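Local coordinates for CaaX farnesyltransferase alpha subunit Ram2 (Aspergillus fumigatus, PDB 4L9P), which forms, together with a beta subunit, the CaaX farnesyltransferase, which probably attaches a farnesyl group to proteins that end in a CaaX motif, at residues K114-H119 and Q147-E152; M151-Q156 and Y161-Y166; W169-F174 and W200-M205. The protein carries 1 engineered substitution. One frame throughout, in Å; residues are numbered along the deposited sequence. Where two conformers were deposited one is given.

Interaction 1. Residues K114-H119 and Q147-E152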
loop_
_atom_site.group_PDB
_atom_site.type_symbol
_atom_site.label_atom_id
_atom_site.label_comp_id
_atom_site.label_asym_id
_atom_site.label_seq_id
_atom_site.Cartn_x
_atom_site.Cartn_y
_atom_site.Cartn_z
ATOM N N LYS A 114 -25.664 -9.051 4.926
ATOM C CA LYS A 114 -25.789 -8.688 6.337
ATOM C C LYS A 114 -24.442 -8.585 7.037
ATOM O O LYS A 114 -24.224 -7.694 7.867
ATOM C CB LYS A 114 -26.676 -9.755 7.067
ATOM C CG LYS A 114 -28.120 -9.746 6.541
ATOM C CD LYS A 114 -28.886 -10.996 7.020
ATOM C CE LYS A 114 -30.083 -11.355 6.095
ATOM N NZ LYS A 114 -30.957 -12.540 6.465
ATOM N N VAL A 115 -23.533 -9.507 6.730
ATOM C CA VAL A 115 -22.195 -9.446 7.289
ATOM C C VAL A 115 -21.456 -8.185 6.813
ATOM O O VAL A 115 -20.800 -7.488 7.599
ATOM C CB VAL A 115 -21.364 -10.731 6.915
ATOM C CG1 VAL A 115 -19.997 -10.694 7.660
ATOM C CG2 VAL A 115 -22.108 -12.042 7.324
ATOM N N ALA A 116 -21.599 -7.885 5.514
ATOM C CA ALA A 116 -20.938 -6.745 4.884
ATOM C C ALA A 116 -21.421 -5.430 5.534
ATOM O O ALA A 116 -20.649 -4.520 5.723
ATOM C CB ALA A 116 -21.191 -6.734 3.351
ATOM N N LEU A 117 -22.720 -5.370 5.856
ATOM C CA LEU A 117 -23.326 -4.152 6.485
ATOM C C LEU A 117 -22.862 -3.999 7.928
ATOM O O LEU A 117 -22.876 -2.887 8.450
ATOM C CB LEU A 117 -24.857 -4.233 6.426
ATOM C CG LEU A 117 -25.432 -3.981 5.028
ATOM C CD1 LEU A 117 -26.937 -4.345 5.018
ATOM C CD2 LEU A 117 -25.229 -2.506 4.696
ATOM N N LYS A 118 -22.377 -5.062 8.549
ATOM C CA LYS A 118 -21.940 -4.982 9.941
ATOM C C LYS A 118 -20.471 -4.623 10.041
ATOM O O LYS A 118 -20.056 -4.041 11.054
ATOM C CB LYS A 118 -22.159 -6.286 10.687
ATOM C CG LYS A 118 -23.587 -6.538 11.123
ATOM C CD LYS A 118 -23.606 -7.862 11.931
ATOM C CE LYS A 118 -25.036 -8.315 12.276
ATOM N NZ LYS A 118 -25.094 -9.581 13.122
ATOM N N HIS A 119 -19.666 -4.955 9.038
ATOM C CA HIS A 119 -18.199 -4.863 9.158
ATOM C C HIS A 119 -17.607 -4.165 7.960
ATOM O O HIS A 119 -17.327 -4.743 6.974
ATOM C CB HIS A 119 -17.598 -6.270 9.236
ATOM C CG HIS A 119 -18.115 -7.075 10.384
ATOM N ND1 HIS A 119 -17.731 -6.821 11.681
ATOM C CD2 HIS A 119 -18.965 -8.135 10.442
ATOM C CE1 HIS A 119 -18.290 -7.710 12.488
ATOM N NE2 HIS A 119 -19.054 -8.504 11.769
ATOM N N GLN A 147 -26.307 -3.838 -7.895
ATOM C CA GLN A 147 -25.792 -2.431 -7.915
ATOM C C GLN A 147 -26.379 -1.636 -6.736
ATOM O O GLN A 147 -25.656 -0.851 -6.082
ATOM C CB GLN A 147 -26.086 -1.774 -9.279
ATOM C CG GLN A 147 -25.249 -2.384 -10.404
ATOM C CD GLN A 147 -25.774 -2.010 -11.755
ATOM O OE1 GLN A 147 -26.994 -1.993 -11.979
ATOM N NE2 GLN A 147 -24.876 -1.680 -12.693
ATOM N N ASP A 148 -27.634 -1.861 -6.399
ATOM C CA ASP A 148 -28.212 -1.155 -5.260
ATOM C C ASP A 148 -27.525 -1.530 -3.944
ATOM O O ASP A 148 -27.359 -0.668 -3.075
ATOM C CB ASP A 148 -29.725 -1.507 -5.120
ATOM C CG ASP A 148 -30.592 -0.707 -6.064
ATOM O OD1 ASP A 148 -30.085 0.033 -6.913
ATOM O OD2 ASP A 148 -31.815 -0.838 -5.970
ATOM N N PHE A 149 -27.148 -2.795 -3.776
ATOM C CA PHE A 149 -26.435 -3.155 -2.563
ATOM C C PHE A 149 -25.104 -2.395 -2.507
ATOM O O PHE A 149 -24.690 -1.900 -1.414
ATOM C CB PHE A 149 -26.143 -4.670 -2.449
ATOM C CG PHE A 149 -25.507 -4.983 -1.133
ATOM C CD1 PHE A 149 -26.258 -4.826 0.026
ATOM C CD2 PHE A 149 -24.174 -5.316 -1.043
ATOM C CE1 PHE A 149 -25.668 -4.967 1.276
ATOM C CE2 PHE A 149 -23.569 -5.541 0.224
ATOM C CZ PHE A 149 -24.313 -5.326 1.370
ATOM N N LEU A 150 -24.369 -2.313 -3.624
ATOM C CA LEU A 150 -23.099 -1.597 -3.585
ATOM C C LEU A 150 -23.387 -0.126 -3.215
ATOM O O LEU A 150 -22.589 0.474 -2.446
ATOM C CB LEU A 150 -22.400 -1.651 -4.940
ATOM C CG LEU A 150 -22.125 -3.104 -5.357
ATOM C CD1 LEU A 150 -21.318 -3.058 -6.656
ATOM C CD2 LEU A 150 -21.423 -3.925 -4.275
ATOM N N MET A 151 -24.484 0.472 -3.681
ATOM C CA MET A 151 -24.798 1.834 -3.269
ATOM C C MET A 151 -25.199 1.955 -1.808
ATOM O O MET A 151 -24.942 3.017 -1.216
ATOM C CB MET A 151 -25.895 2.415 -4.155
ATOM C CG MET A 151 -25.414 2.584 -5.622
ATOM S SD MET A 151 -23.975 3.654 -5.798
ATOM C CE MET A 151 -24.785 5.254 -5.886
ATOM N N GLU A 152 -25.753 0.902 -1.191
ATOM C CA GLU A 152 -25.958 0.884 0.256
ATOM C C GLU A 152 -24.620 1.007 0.973
ATOM O O GLU A 152 -24.490 1.697 2.008
ATOM C CB GLU A 152 -26.606 -0.438 0.692
ATOM C CG GLU A 152 -27.302 -0.344 2.035
ATOM C CD GLU A 152 -28.290 -1.507 2.334
ATOM O OE1 GLU A 152 -28.803 -1.583 3.456
ATOM O OE2 GLU A 152 -28.524 -2.360 1.468
#
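Ala-116 and Leu-117 meet the rim of the Phe-149 ring where two helices of the alpha-alpha superhelix, the fold of prenyltransferase alpha subunits, lie side by side. The two segments fall in successive family repeats, related to tetratricopeptide repeats. Their short axes run nearly parallel, at 21°, with a closest approach of 11.3 Å, so backbone never meets backbone and side chains have to span the interval.

Phe-149 does most of the spanning. Its CB does not aim straight at helix 105-118, but the ring is swung across because CG stands opposite the backbone N (chi1 -176°). The ring meets its neighbours edge first: its CZ reaches Ala-116 CB at 4.0 Å, and its CE1 reaches Leu-117 CG at 3.9 Å, and both of these partner carbons lie near the ring plane, so neither stacks on a face. Leu-117 and Phe-149 pass each other in opposite senses, and Leu-117 CD1 as well as CG lies at CE1 of the ring. In Leu-117, chi1 of -74° sets CG beside the backbone N and at the ring edge, while both methyls touch Glu-152.

Ala-116 is buried and also rests on Ile-125 of helix 123-133, while Phe-149 touches Arg-129 of that same helix. Helix 123-133, which lies between the two segments in sequence, thus packs against this side of the contact. The outer half is more accessible: Glu-152, extended beyond CG, crosses the Leu-117 side chain at roughly a right angle. It contributes van der Waals contact alone across this interface, and since it was modelled in two conformers its exact placement is doubtful. In the conformer given, Glu-152 OE1 lies 3.7 Å from Leu-117 CD1 and 3.9 Å from Leu-117 CD2.

Interaction 2. Residues M151-Q156 and Y161-Y166. With FII ([(3,7,11-trimethyl-dodeca-2,6,10-trienyloxycarbamoyl)-methyl]-phosphonic acid), chain Q.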
loop_
_atom_site.group_PDB
_atom_site.type_symbol
_atom_site.label_atom_id
_atom_site.label_comp_id
_atom_site.label_asym_id
_atom_site.label_seq_id
_atom_site.Cartn_x
_atom_site.Cartn_y
_atom_site.Cartn_z
ATOM N N MET A 151 -24.484 0.472 -3.681
ATOM C CA MET A 151 -24.798 1.834 -3.269
ATOM C C MET A 151 -25.199 1.955 -1.808
ATOM O O MET A 151 -24.942 3.017 -1.216
ATOM C CB MET A 151 -25.895 2.415 -4.155
ATOM C CG MET A 151 -25.414 2.584 -5.622
ATOM S SD MET A 151 -23.975 3.654 -5.798
ATOM C CE MET A 151 -24.785 5.254 -5.886
ATOM N N GLU A 152 -25.753 0.902 -1.191
ATOM C CA GLU A 152 -25.958 0.884 0.256
ATOM C C GLU A 152 -24.620 1.007 0.973
ATOM O O GLU A 152 -24.490 1.697 2.008
ATOM C CB GLU A 152 -26.606 -0.438 0.692
ATOM C CG GLU A 152 -27.302 -0.344 2.035
ATOM C CD GLU A 152 -28.290 -1.507 2.334
ATOM O OE1 GLU A 152 -28.803 -1.583 3.456
ATOM O OE2 GLU A 152 -28.524 -2.360 1.468
ATOM N N MET A 153 -23.599 0.326 0.439
ATOM C CA MET A 153 -22.262 0.405 1.072
ATOM C C MET A 153 -21.691 1.796 0.870
ATOM O O MET A 153 -21.113 2.366 1.830
ATOM C CB MET A 153 -21.313 -0.632 0.442
ATOM C CG MET A 153 -21.719 -2.086 0.673
ATOM S SD MET A 153 -21.716 -2.582 2.436
ATOM C CE MET A 153 -20.013 -2.202 2.930
ATOM N N PHE A 154 -21.777 2.318 -0.351
ATOM C CA PHE A 154 -21.171 3.632 -0.594
ATOM C C PHE A 154 -21.878 4.772 0.120
ATOM O O PHE A 154 -21.272 5.822 0.338
ATOM C CB PHE A 154 -21.105 3.916 -2.127
ATOM C CG PHE A 154 -20.168 3.028 -2.865
ATOM C CD1 PHE A 154 -18.899 2.784 -2.379
ATOM C CD2 PHE A 154 -20.553 2.494 -4.094
ATOM C CE1 PHE A 154 -18.007 1.962 -3.113
ATOM C CE2 PHE A 154 -19.694 1.715 -4.819
ATOM C CZ PHE A 154 -18.413 1.417 -4.334
ATOM N N ALA A 155 -23.142 4.567 0.502
ATOM C CA ALA A 155 -23.841 5.598 1.312
ATOM C C ALA A 155 -23.211 5.668 2.694
ATOM O O ALA A 155 -23.320 6.703 3.357
ATOM C CB ALA A 155 -25.347 5.240 1.411
ATOM N N GLN A 156 -22.594 4.583 3.167
ATOM C CA GLN A 156 -21.956 4.622 4.471
ATOM C C GLN A 156 -20.479 5.024 4.357
ATOM O O GLN A 156 -19.977 5.754 5.252
ATOM C CB GLN A 156 -22.053 3.269 5.102
ATOM C CG GLN A 156 -23.522 2.977 5.378
ATOM C CD GLN A 156 -23.756 1.572 5.769
ATOM O OE1 GLN A 156 -23.452 1.182 6.848
ATOM N NE2 GLN A 156 -24.258 0.775 4.845
ATOM N N TYR A 161 -12.455 1.194 -0.381
ATOM C CA TYR A 161 -11.588 0.688 -1.447
ATOM C C TYR A 161 -11.986 -0.712 -1.843
ATOM O O TYR A 161 -11.934 -1.046 -3.067
ATOM C CB TYR A 161 -10.100 0.694 -0.928
ATOM C CG TYR A 161 -9.076 0.591 -2.024
ATOM C CD1 TYR A 161 -8.725 -0.645 -2.561
ATOM C CD2 TYR A 161 -8.458 1.748 -2.555
ATOM C CE1 TYR A 161 -7.754 -0.757 -3.573
ATOM C CE2 TYR A 161 -7.508 1.642 -3.551
ATOM C CZ TYR A 161 -7.188 0.375 -4.072
ATOM O OH TYR A 161 -6.233 0.244 -5.064
ATOM N N HIS A 162 -12.341 -1.570 -0.889
ATOM C CA HIS A 162 -12.627 -2.958 -1.269
ATOM C C HIS A 162 -13.933 -3.056 -2.037
ATOM O O HIS A 162 -14.062 -3.938 -2.893
ATOM C CB HIS A 162 -12.742 -3.783 0.011
ATOM C CG HIS A 162 -11.469 -3.807 0.794
ATOM N ND1 HIS A 162 -11.359 -3.313 2.085
ATOM C CD2 HIS A 162 -10.212 -4.042 0.379
ATOM C CE1 HIS A 162 -10.090 -3.387 2.472
ATOM N NE2 HIS A 162 -9.385 -3.884 1.469
ATOM N N VAL A 163 -14.901 -2.177 -1.738
ATOM C CA VAL A 163 -16.143 -2.219 -2.481
ATOM C C VAL A 163 -15.899 -1.669 -3.874
ATOM O O VAL A 163 -16.475 -2.232 -4.840
ATOM C CB VAL A 163 -17.249 -1.401 -1.760
ATOM C CG1 VAL A 163 -18.604 -1.545 -2.549
ATOM C CG2 VAL A 163 -17.396 -1.915 -0.314
ATOM N N TRP A 164 -15.129 -0.589 -4.072
ATOM C CA TRP A 164 -14.809 -0.182 -5.417
ATOM C C TRP A 164 -14.042 -1.247 -6.183
ATOM O O TRP A 164 -14.309 -1.432 -7.384
ATOM C CB TRP A 164 -13.972 1.137 -5.394
ATOM C CG TRP A 164 -14.825 2.361 -5.078
ATOM C CD1 TRP A 164 -14.856 3.089 -3.881
ATOM C CD2 TRP A 164 -15.783 2.957 -5.954
ATOM N NE1 TRP A 164 -15.758 4.130 -4.019
ATOM C CE2 TRP A 164 -16.336 4.074 -5.271
ATOM C CE3 TRP A 164 -16.214 2.682 -7.282
ATOM C CZ2 TRP A 164 -17.274 4.944 -5.884
ATOM C CZ3 TRP A 164 -17.168 3.503 -7.861
ATOM C CH2 TRP A 164 -17.710 4.642 -7.170
ATOM N N THR A 165 -13.085 -1.934 -5.560
ATOM C CA THR A 165 -12.373 -3.006 -6.235
ATOM C C THR A 165 -13.352 -4.080 -6.690
ATOM O O THR A 165 -13.281 -4.550 -7.850
ATOM C CB THR A 165 -11.293 -3.593 -5.299
ATOM O OG1 THR A 165 -10.294 -2.560 -5.103
ATOM C CG2 THR A 165 -10.652 -4.826 -5.940
ATOM N N TYR A 166 -14.291 -4.439 -5.802
ATOM C CA TYR A 166 -15.307 -5.438 -6.231
ATOM C C TYR A 166 -16.105 -4.881 -7.398
ATOM O O TYR A 166 -16.385 -5.628 -8.381
ATOM C CB TYR A 166 -16.186 -5.746 -5.057
ATOM C CG TYR A 166 -17.380 -6.654 -5.495
ATOM C CD1 TYR A 166 -17.217 -8.054 -5.667
ATOM C CD2 TYR A 166 -18.598 -6.065 -5.829
ATOM C CE1 TYR A 166 -18.290 -8.827 -6.109
ATOM C CE2 TYR A 166 -19.660 -6.842 -6.292
ATOM C CZ TYR A 166 -19.464 -8.217 -6.413
ATOM O OH TYR A 166 -20.507 -9.032 -6.818
HETATM C C1 FII Q . 2.971 -5.502 2.705
HETATM C C2 FII Q . 1.538 -5.087 2.907
HETATM C C6 FII Q . 0.645 -6.128 3.437
HETATM C C10 FII Q . 1.067 -3.872 2.219
HETATM C C11 FII Q . -0.379 -3.380 2.255
HETATM C C12 FII Q . -0.454 -2.246 3.319
HETATM C C15 FII Q . -1.642 -1.292 3.243
HETATM C C18 FII Q . -1.764 -0.166 4.262
HETATM C C22 FII Q . -2.820 -1.792 2.468
HETATM C C23 FII Q . -3.823 -0.717 2.083
HETATM C C24 FII Q . -5.079 -1.296 1.552
HETATM C C27 FII Q . -6.185 -0.292 1.604
HETATM C C30 FII Q . -6.323 0.576 0.366
HETATM C C34 FII Q . -7.340 -0.685 2.445
HETATM C C35 FII Q . -8.664 0.050 2.409
HETATM O O36 FII Q . -8.913 0.706 3.639
HETATM N N42 FII Q . -7.944 1.577 4.057
HETATM C C43 FII Q . -8.279 2.914 3.800
HETATM O O44 FII Q . -9.305 3.292 3.213
HETATM C C45 FII Q . -7.249 3.897 4.338
HETATM P P46 FII Q . -7.064 5.444 3.308
HETATM O O49 FII Q . -6.960 4.986 1.902
HETATM O O50 FII Q . -8.220 6.344 3.616
HETATM O O51 FII Q . -5.736 6.019 3.844
#
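Phe-154 slides its ring over the indole of Trp-164, and the path of its side chain explains the overlap. CB points toward helix 161-174, and CG lies beside the backbone N (chi1 -67°), which carries the ring out over the five-membered ring of the indole. Along one side, Phe-154 CD1 is 3.8 Å from Trp-164 NE1; further out, Phe-154 CE1 comes within 3.3 Å of that same nitrogen. On the other side, Phe-154 CE2 meets Val-163 CG1 and Trp-164 CE2. At the tip, CZ of Phe-154 is shared, 3.5 Å from Trp-164 CD2 and equally close to Val-163 CG1. Phe-154 and the pyrrole ring form an offset stack, centroids 4.1 Å apart and planes at 26°. Phe-154 thus lies over the indole face, while the NE1 hydrogen bond goes to Ala-158 O in the connecting turn.

These helices make an antiparallel hairpin, their short axes at 152°, within one prenyltransferase alpha repeat of the superhelix. All four residues that touch are buried. Met-153 extends the apolar seam beside the stack, its CB 4.1 Å from Val-163 CG1, and both residues also lean on Trp-126 of helix 123-133.

The beginning of helix 161-174 also faces the farnesyl-like inhibitor FII. Tyr-161 presents a ring face to the isoprenoid methyl, with CG 3.6 Å from FII C30, whereas His-162 CE1 lies 3.7 Å from FII C35 near the chain's polar head. Tyr-161 OH is hydrogen-bonded to Glu-309 O and Gly-304 N of the beta subunit Ram1.

Interaction 3. Residues W169-F174 and W200-M205; sequences WLVRHF and WNHRYM
Val-171 sets one methyl against the Met-205 sulfur and the other against the edge of the His-202 ring, overlapping each with a different branch. CG1, opposite the backbone N (chi1 169°), meets the thioether of Met-205 tip to tip, with Val-171 CG1 3.7 Å from Met-205 SD. The sulfur also approaches the branch carbon, Val-171 CB to Met-205 SD being 4.1 Å. The other methyl goes to the imidazole: Val-171 CG2 is 3.9 Å from both His-202 NE2 and His-202 CE1. It lies near the imidazole plane, so it abuts the ring edge and covers no face.

The contact joins helix 161-174 to helix 197-208, which belong to neighbouring repeats of the alpha-alpha superhelix. The nearest backbone pair, Val-171 CA and Met-205 CA, is still 9.1 Å apart, which is evidence that side chains alone bridge the helices. Helix 180-192 fills in beside them: Val-171 touches its Glu-182 and His-202 packs on its Val-186. On helix 197-208, Asn-201 ND2 gives a hydrogen bond to Gly-307 O of the beta subunit Ram1.

Met-205 is bent at both outer torsions, and its last one is almost eclipsed (chi3 -12°). The methyl is placed improbably close to the face of the His-202 ring, so the position of CE is doubtful, and the contact is better judged from SD.

His-202 is the polar member of the trio, and its NE2 is hydrogen-bonded to Glu-182 OE1. Val-171 CG2, a methyl, makes van der Waals contact beside that nitrogen. The chemistry implies a small, buried, largely apolar join in which the imidazole NE2 is satisfied by Glu-182 of helix 180-192, a partner that would also tend to fix the rotation of the ring.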
loop_
_atom_site.group_PDB
_atom_site.type_symbol
_atom_site.label_atom_id
_atom_site.label_comp_id
_atom_site.label_asym_id
_atom_site.label_seq_id
_atom_site.Cartn_x
_atom_site.Cartn_y
_atom_site.Cartn_z
ATOM N N TRP A 169 -14.333 -5.363 -10.637
ATOM C CA TRP A 169 -14.408 -6.760 -11.069
ATOM C C TRP A 169 -15.808 -7.032 -11.657
ATOM O O TRP A 169 -15.923 -7.737 -12.694
ATOM C CB TRP A 169 -14.120 -7.696 -9.858
ATOM C CG TRP A 169 -14.392 -9.113 -10.227
ATOM C CD1 TRP A 169 -13.550 -10.007 -10.873
ATOM C CD2 TRP A 169 -15.643 -9.761 -10.119
ATOM N NE1 TRP A 169 -14.203 -11.171 -11.129
ATOM C CE2 TRP A 169 -15.498 -11.061 -10.693
ATOM C CE3 TRP A 169 -16.870 -9.384 -9.570
ATOM C CZ2 TRP A 169 -16.565 -11.976 -10.749
ATOM C CZ3 TRP A 169 -17.942 -10.303 -9.671
ATOM C CH2 TRP A 169 -17.758 -11.570 -10.249
ATOM N N LEU A 170 -16.863 -6.533 -11.008
ATOM C CA LEU A 170 -18.235 -6.800 -11.456
ATOM C C LEU A 170 -18.427 -6.233 -12.842
ATOM O O LEU A 170 -19.077 -6.910 -13.721
ATOM C CB LEU A 170 -19.179 -6.160 -10.453
ATOM C CG LEU A 170 -20.668 -6.413 -10.720
ATOM C CD1 LEU A 170 -21.039 -7.832 -10.259
ATOM C CD2 LEU A 170 -21.476 -5.360 -9.952
ATOM N N VAL A 171 -17.945 -5.032 -13.098
ATOM C CA VAL A 171 -18.067 -4.442 -14.426
ATOM C C VAL A 171 -17.354 -5.266 -15.485
ATOM O O VAL A 171 -17.933 -5.494 -16.575
ATOM C CB VAL A 171 -17.543 -2.981 -14.406
ATOM C CG1 VAL A 171 -17.398 -2.445 -15.835
ATOM C CG2 VAL A 171 -18.457 -2.126 -13.578
ATOM N N ARG A 172 -16.157 -5.732 -15.225
ATOM C CA ARG A 172 -15.476 -6.537 -16.225
ATOM C C ARG A 172 -16.188 -7.864 -16.414
ATOM O O ARG A 172 -16.346 -8.339 -17.558
ATOM C CB ARG A 172 -14.034 -6.757 -15.788
ATOM C CG ARG A 172 -13.248 -7.495 -16.820
ATOM C CD ARG A 172 -11.753 -7.523 -16.417
ATOM N NE ARG A 172 -10.952 -8.248 -17.405
ATOM C CZ ARG A 172 -10.389 -7.650 -18.461
ATOM N NH1 ARG A 172 -10.642 -6.341 -18.702
ATOM N NH2 ARG A 172 -9.667 -8.371 -19.306
ATOM N N HIS A 173 -16.648 -8.478 -15.330
ATOM C CA HIS A 173 -17.226 -9.820 -15.402
ATOM C C HIS A 173 -18.524 -9.833 -16.181
ATOM O O HIS A 173 -18.719 -10.721 -17.047
ATOM C CB HIS A 173 -17.471 -10.336 -14.002
ATOM C CG HIS A 173 -18.014 -11.722 -13.970
ATOM N ND1 HIS A 173 -17.205 -12.821 -14.167
ATOM C CD2 HIS A 173 -19.272 -12.196 -13.720
ATOM C CE1 HIS A 173 -17.942 -13.919 -14.052
ATOM N NE2 HIS A 173 -19.206 -13.571 -13.799
ATOM N N PHE A 174 -19.421 -8.903 -15.898
ATOM C CA PHE A 174 -20.734 -8.853 -16.585
ATOM C C PHE A 174 -20.751 -7.876 -17.766
ATOM O O PHE A 174 -21.779 -7.642 -18.389
ATOM C CB PHE A 174 -21.807 -8.506 -15.574
ATOM C CG PHE A 174 -22.119 -9.632 -14.630
ATOM C CD1 PHE A 174 -22.564 -10.883 -15.097
ATOM C CD2 PHE A 174 -22.034 -9.415 -13.263
ATOM C CE1 PHE A 174 -22.863 -11.900 -14.197
ATOM C CE2 PHE A 174 -22.323 -10.436 -12.348
ATOM C CZ PHE A 174 -22.781 -11.706 -12.826
ATOM N N TRP A 200 -14.183 9.053 -9.538
ATOM C CA TRP A 200 -13.465 9.446 -10.750
ATOM C C TRP A 200 -12.676 8.273 -11.320
ATOM O O TRP A 200 -12.653 8.088 -12.539
ATOM C CB TRP A 200 -12.513 10.618 -10.468
ATOM C CG TRP A 200 -13.233 11.916 -10.326
ATOM C CD1 TRP A 200 -13.559 12.557 -9.141
ATOM C CD2 TRP A 200 -13.720 12.751 -11.398
ATOM N NE1 TRP A 200 -14.207 13.753 -9.427
ATOM C CE2 TRP A 200 -14.334 13.883 -10.799
ATOM C CE3 TRP A 200 -13.716 12.630 -12.800
ATOM C CZ2 TRP A 200 -14.941 14.908 -11.561
ATOM C CZ3 TRP A 200 -14.314 13.670 -13.560
ATOM C CH2 TRP A 200 -14.880 14.795 -12.933
ATOM N N ASN A 201 -12.030 7.476 -10.451
ATOM C CA ASN A 201 -11.257 6.349 -10.934
ATOM C C ASN A 201 -12.140 5.322 -11.643
ATOM O O ASN A 201 -11.755 4.760 -12.672
ATOM C CB ASN A 201 -10.446 5.754 -9.748
ATOM C CG ASN A 201 -9.637 4.554 -10.191
ATOM O OD1 ASN A 201 -8.599 4.723 -10.850
ATOM N ND2 ASN A 201 -10.158 3.333 -9.972
ATOM N N HIS A 202 -13.311 5.066 -11.043
ATOM C CA HIS A 202 -14.246 4.100 -11.679
ATOM C C HIS A 202 -14.746 4.701 -12.975
ATOM O O HIS A 202 -14.913 3.965 -13.976
ATOM C CB HIS A 202 -15.395 3.839 -10.717
ATOM C CG HIS A 202 -16.238 2.653 -11.120
ATOM N ND1 HIS A 202 -15.780 1.362 -10.957
ATOM C CD2 HIS A 202 -17.498 2.560 -11.627
ATOM C CE1 HIS A 202 -16.710 0.525 -11.369
ATOM N NE2 HIS A 202 -17.747 1.230 -11.801
ATOM N N ARG A 203 -14.948 6.018 -13.044
ATOM C CA ARG A 203 -15.396 6.662 -14.312
ATOM C C ARG A 203 -14.362 6.400 -15.412
ATOM O O ARG A 203 -14.731 6.110 -16.556
ATOM C CB ARG A 203 -15.558 8.181 -14.131
ATOM C CG ARG A 203 -16.283 8.798 -15.363
ATOM C CD ARG A 203 -16.384 10.363 -15.198
ATOM N NE ARG A 203 -17.139 10.824 -16.348
ATOM C CZ ARG A 203 -18.449 11.034 -16.376
ATOM N NH1 ARG A 203 -19.195 10.969 -15.250
ATOM N NH2 ARG A 203 -19.018 11.315 -17.551
ATOM N N TYR A 204 -13.083 6.530 -15.061
ATOM C CA TYR A 204 -12.054 6.288 -16.071
ATOM C C TYR A 204 -12.148 4.822 -16.592
ATOM O O TYR A 204 -12.072 4.559 -17.803
ATOM C CB TYR A 204 -10.645 6.555 -15.498
ATOM C CG TYR A 204 -9.605 6.351 -16.591
ATOM C CD1 TYR A 204 -9.043 5.078 -16.859
ATOM C CD2 TYR A 204 -9.141 7.448 -17.349
ATOM C CE1 TYR A 204 -8.099 4.895 -17.878
ATOM C CE2 TYR A 204 -8.181 7.281 -18.354
ATOM C CZ TYR A 204 -7.694 5.988 -18.633
ATOM O OH TYR A 204 -6.768 5.804 -19.652
ATOM N N MET A 205 -12.335 3.869 -15.704
ATOM C CA MET A 205 -12.486 2.499 -16.158
ATOM C C MET A 205 -13.682 2.356 -17.113
ATOM O O MET A 205 -13.581 1.715 -18.192
ATOM C CB MET A 205 -12.715 1.617 -14.977
ATOM C CG MET A 205 -12.759 0.144 -15.366
ATOM S SD MET A 205 -14.328 -0.581 -14.989
ATOM C CE MET A 205 -15.185 0.498 -14.015
#

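How the interactions relate
The three contacts follow one another along the alpha-alpha superhelix. Interaction 1 passes from helix 105-118 to helix 146-156, interaction 2 folds that helix back on helix 161-174, and interaction 3 carries on to helix 197-208. Interactions 1 and 2 share Met-151 and Glu-152, and their centres are about 8 Å apart; the centres of 2 and 3 are about 13 Å apart, and those of 1 and 3 about 18 Å. Direct packing joins them, as where Trp-164 CZ3 comes 3.4 Å from His-202 CB. Packing thus continues from one repeat to the next, and helices 161-174 and 197-208 also meet the beta subunit, with the inhibitor lying at the former.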